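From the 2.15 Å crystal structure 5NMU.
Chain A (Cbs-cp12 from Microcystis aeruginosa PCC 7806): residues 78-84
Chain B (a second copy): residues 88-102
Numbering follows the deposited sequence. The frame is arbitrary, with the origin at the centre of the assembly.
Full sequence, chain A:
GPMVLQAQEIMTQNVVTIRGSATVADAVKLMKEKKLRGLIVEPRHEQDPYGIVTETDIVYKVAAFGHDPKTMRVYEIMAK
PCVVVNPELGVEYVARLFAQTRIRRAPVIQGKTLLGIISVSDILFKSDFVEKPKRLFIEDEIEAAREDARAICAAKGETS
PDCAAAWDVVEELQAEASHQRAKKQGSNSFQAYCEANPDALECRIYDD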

# COMPACT_ATOMS: atom_id res chain seq x y z
N MET A 78 -3.21 14.87 -12.76
CA MET A 78 -1.78 14.78 -12.96
C MET A 78 -1.02 14.58 -11.67
O MET A 78 -1.55 14.82 -10.58
CB MET A 78 -1.27 16.06 -13.61
CG MET A 78 -1.18 17.27 -12.70
SD MET A 78 -0.90 18.75 -13.68
CE MET A 78 -1.00 20.02 -12.40
N ALA A 79 0.25 14.22 -11.84
CA ALA A 79 1.22 14.21 -10.78
C ALA A 79 2.16 15.38 -10.97
O ALA A 79 2.86 15.44 -11.93
CB ALA A 79 2.00 12.90 -10.79
N LYS A 80 2.16 16.33 -10.06
CA LYS A 80 2.97 17.51 -10.24
C LYS A 80 3.28 17.98 -8.86
O LYS A 80 2.35 18.18 -8.11
CB LYS A 80 2.25 18.61 -10.98
CG LYS A 80 3.12 19.85 -11.21
CD LYS A 80 2.43 20.93 -12.05
CE LYS A 80 3.22 22.23 -12.08
NZ LYS A 80 2.87 22.99 -13.32
N PRO A 81 4.56 18.14 -8.50
CA PRO A 81 5.71 17.63 -9.27
C PRO A 81 5.72 16.11 -9.43
O PRO A 81 5.09 15.40 -8.66
CB PRO A 81 6.93 17.99 -8.40
CG PRO A 81 6.38 18.40 -7.06
CD PRO A 81 4.89 18.31 -7.07
N CYS A 82 6.46 15.63 -10.40
CA CYS A 82 6.57 14.21 -10.65
C CYS A 82 8.00 13.76 -10.48
O CYS A 82 8.89 14.58 -10.39
CB CYS A 82 6.01 13.90 -12.02
SG CYS A 82 6.99 14.61 -13.31
N VAL A 83 8.22 12.46 -10.37
CA VAL A 83 9.54 11.85 -10.36
C VAL A 83 10.09 12.07 -11.73
O VAL A 83 9.38 11.81 -12.72
CB VAL A 83 9.47 10.33 -10.11
CG1 VAL A 83 10.79 9.63 -10.33
CG2 VAL A 83 8.96 10.05 -8.70
N VAL A 84 11.35 12.48 -11.80
CA VAL A 84 12.06 12.76 -13.04
C VAL A 84 13.35 11.90 -13.12
O VAL A 84 13.87 11.45 -12.10
CB VAL A 84 12.38 14.27 -13.20
CG1 VAL A 84 11.20 15.15 -12.79
CG2 VAL A 84 13.64 14.67 -12.43
N GLU B 88 15.27 25.54 -6.15
CA GLU B 88 14.27 26.53 -6.41
C GLU B 88 12.80 26.09 -6.27
O GLU B 88 11.94 26.93 -6.38
CB GLU B 88 14.49 27.12 -7.82
CG GLU B 88 15.76 27.93 -7.89
CD GLU B 88 16.04 28.55 -9.26
OE1 GLU B 88 15.87 27.87 -10.29
OE2 GLU B 88 16.45 29.72 -9.30
N LEU B 89 12.52 24.81 -6.04
CA LEU B 89 11.13 24.30 -5.97
C LEU B 89 10.30 24.92 -4.83
O LEU B 89 10.72 24.95 -3.67
CB LEU B 89 11.15 22.79 -5.80
CG LEU B 89 9.86 22.02 -5.91
CD1 LEU B 89 9.28 22.16 -7.31
CD2 LEU B 89 10.05 20.53 -5.60
N GLY B 90 9.11 25.43 -5.15
CA GLY B 90 8.28 26.00 -4.10
C GLY B 90 8.02 25.03 -2.95
O GLY B 90 7.83 23.86 -3.17
N VAL B 91 8.04 25.52 -1.71
CA VAL B 91 7.85 24.64 -0.55
C VAL B 91 6.53 23.87 -0.64
O VAL B 91 6.45 22.69 -0.25
CB VAL B 91 7.96 25.37 0.79
CG1 VAL B 91 9.36 25.92 0.95
CG2 VAL B 91 6.91 26.49 0.91
N GLU B 92 5.50 24.50 -1.18
CA GLU B 92 4.19 23.81 -1.39
C GLU B 92 4.31 22.58 -2.24
O GLU B 92 3.71 21.55 -1.97
CB GLU B 92 3.12 24.77 -1.95
CG GLU B 92 3.25 25.24 -3.41
CD GLU B 92 4.15 26.43 -3.61
OE1 GLU B 92 5.26 26.47 -3.05
OE2 GLU B 92 3.76 27.36 -4.32
N TYR B 93 5.13 22.69 -3.27
CA TYR B 93 5.47 21.58 -4.13
C TYR B 93 6.39 20.56 -3.49
O TYR B 93 6.28 19.39 -3.79
CB TYR B 93 6.09 22.08 -5.42
CG TYR B 93 5.13 22.78 -6.37
CD1 TYR B 93 3.93 22.20 -6.74
CD2 TYR B 93 5.46 23.99 -6.92
CE1 TYR B 93 3.05 22.85 -7.61
CE2 TYR B 93 4.60 24.64 -7.79
CZ TYR B 93 3.40 24.06 -8.14
OH TYR B 93 2.57 24.69 -9.03
N VAL B 94 7.28 20.99 -2.60
CA VAL B 94 8.04 20.01 -1.83
C VAL B 94 7.04 19.15 -1.01
O VAL B 94 7.13 17.92 -1.03
CB VAL B 94 9.12 20.64 -0.93
CG1 VAL B 94 9.86 19.58 -0.14
CG2 VAL B 94 10.12 21.45 -1.76
N ALA B 95 6.06 19.79 -0.37
CA ALA B 95 5.12 19.07 0.50
C ALA B 95 4.38 18.02 -0.30
O ALA B 95 4.21 16.85 0.08
CB ALA B 95 4.15 20.07 1.16
N ARG B 96 4.02 18.43 -1.49
CA ARG B 96 3.25 17.63 -2.34
C ARG B 96 4.03 16.47 -2.94
O ARG B 96 3.49 15.38 -3.01
CB ARG B 96 2.63 18.49 -3.42
CG ARG B 96 1.58 17.73 -4.14
CD ARG B 96 0.95 18.56 -5.19
NE ARG B 96 -0.15 17.74 -5.65
CZ ARG B 96 -1.41 17.85 -5.26
NH1 ARG B 96 -1.80 18.82 -4.44
NH2 ARG B 96 -2.30 17.02 -5.77
N LEU B 97 5.28 16.69 -3.38
CA LEU B 97 6.15 15.59 -3.81
C LEU B 97 6.31 14.53 -2.74
O LEU B 97 6.22 13.33 -3.02
CB LEU B 97 7.56 16.13 -4.15
CG LEU B 97 8.60 15.14 -4.65
CD1 LEU B 97 8.15 14.44 -5.90
CD2 LEU B 97 9.87 15.86 -4.92
N PHE B 98 6.54 14.99 -1.52
CA PHE B 98 6.70 14.11 -0.35
C PHE B 98 5.41 13.28 -0.08
O PHE B 98 5.50 12.11 0.15
CB PHE B 98 7.09 14.94 0.87
CG PHE B 98 8.55 15.38 0.90
CD1 PHE B 98 9.39 15.28 -0.21
CD2 PHE B 98 9.07 15.90 2.06
CE1 PHE B 98 10.72 15.68 -0.14
CE2 PHE B 98 10.39 16.30 2.14
CZ PHE B 98 11.23 16.20 1.04
N ALA B 99 4.23 13.90 -0.14
CA ALA B 99 2.97 13.17 -0.01
C ALA B 99 2.84 12.14 -1.09
O ALA B 99 2.49 11.02 -0.86
CB ALA B 99 1.77 14.13 -0.10
N GLN B 100 3.12 12.52 -2.30
CA GLN B 100 2.86 11.67 -3.43
C GLN B 100 3.85 10.52 -3.52
O GLN B 100 3.49 9.45 -3.97
CB GLN B 100 2.75 12.54 -4.69
CG GLN B 100 3.16 11.94 -6.04
CD GLN B 100 3.77 13.02 -6.91
OE1 GLN B 100 3.22 14.15 -6.99
NE2 GLN B 100 4.96 12.74 -7.50
N THR B 101 5.09 10.70 -3.11
CA THR B 101 5.99 9.59 -3.11
C THR B 101 6.11 8.91 -1.74
O THR B 101 6.89 7.98 -1.63
CB THR B 101 7.36 10.02 -3.59
OG1 THR B 101 7.88 11.07 -2.75
CG2 THR B 101 7.22 10.53 -5.04
N ARG B 102 5.42 9.41 -0.72
CA ARG B 102 5.48 8.85 0.63
C ARG B 102 6.89 8.86 1.26
O ARG B 102 7.26 7.92 1.97
CB ARG B 102 4.91 7.41 0.68
CG ARG B 102 3.54 7.22 0.03
CD ARG B 102 2.41 7.57 0.98
NE ARG B 102 1.70 8.81 0.64
CZ ARG B 102 0.84 9.47 1.44
NH1 ARG B 102 0.58 9.05 2.69
NH2 ARG B 102 0.25 10.57 0.99
O HOH W 1 0.14 16.04 -8.18

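The contact between these two copies of Cbs-cp12 is a small, largely apolar docking of an irregular loop against one side of a helix, centred on a single proline and supplemented by a water that links the loop backbone to an arginine side chain of the helix. It illustrates a general principle: a proline can serve as a compact knob for a helix surface, because its ring offers carbon atoms to the partner while its backbone nitrogen carries no hydrogen and so needs no acceptor.

A:Pro81 carries the largest share of the covered area. Its CA-to-CB bond points toward the helix, and the peptide bond before it is cis. The ring rests against B:Tyr93 and B:Leu97, one turn apart on the helix, and against B:Leu89, just before the helix begins. Its CG atom lies 3.9 Å from CB of B:Leu97 and 4.5 Å from CD2 of B:Leu89, while its CD atom is 4.0 Å from CD1 of B:Tyr93. The ring also comes close to the helix backbone, with CG of A:Pro81 3.4 Å from O of B:Tyr93. That carbonyl is already engaged within the helix, accepting a hydrogen bond from N of B:Leu97 at 2.9 Å, so the proline packs against a backbone whose polar needs are met internally.

Around this centre the neighbours of the proline add lesser contacts. A:Lys80 extends its side chain with all four chi angles t, bringing CE to 4.0 Å from OH of B:Tyr93; its NZ is hydrogen-bonded elsewhere in the structure. The aliphatic part of the lysine thus contributes to the packing while its charged end is satisfied by other partners. Further along the loop, CG2 of A:Val83 meets CG2 of B:Thr101 at 4.1 Å. The hydroxyl of that threonine turns back to its own helix, where OG1 of B:Thr101 donates to O of B:Leu97 at 2.8 Å, and its methyl group is left to face the valine.

A water carries the hydrogen bonds that are clear between the two stretches. Water 1 accepts hydrogen bonds from N of A:Lys80 at 2.8 Å and from NE of B:Arg96 at 3.1 Å, and donates one to O of A:Met78 at 3.2 Å. A single molecule therefore satisfies two backbone groups of the loop and ties them to an arginine of the other copy. B:Arg96 also contributes carbon: its CD lies 3.3 Å from O of A:Lys80, and its CB is 4.3 Å from CD of A:Pro81. Its NH1 is hydrogen-bonded elsewhere in the structure.

B:Gln100, one turn beyond B:Arg96, directs its CA-to-CB bond toward the loop and brings its amide up to the carbonyl of A:Pro81. The amide is probably turned over in the model, so its exact role there remains open. No clear direct hydrogen bond crosses between the stretches; the example shows how apolar fit and one well-placed water can together shape such a contact.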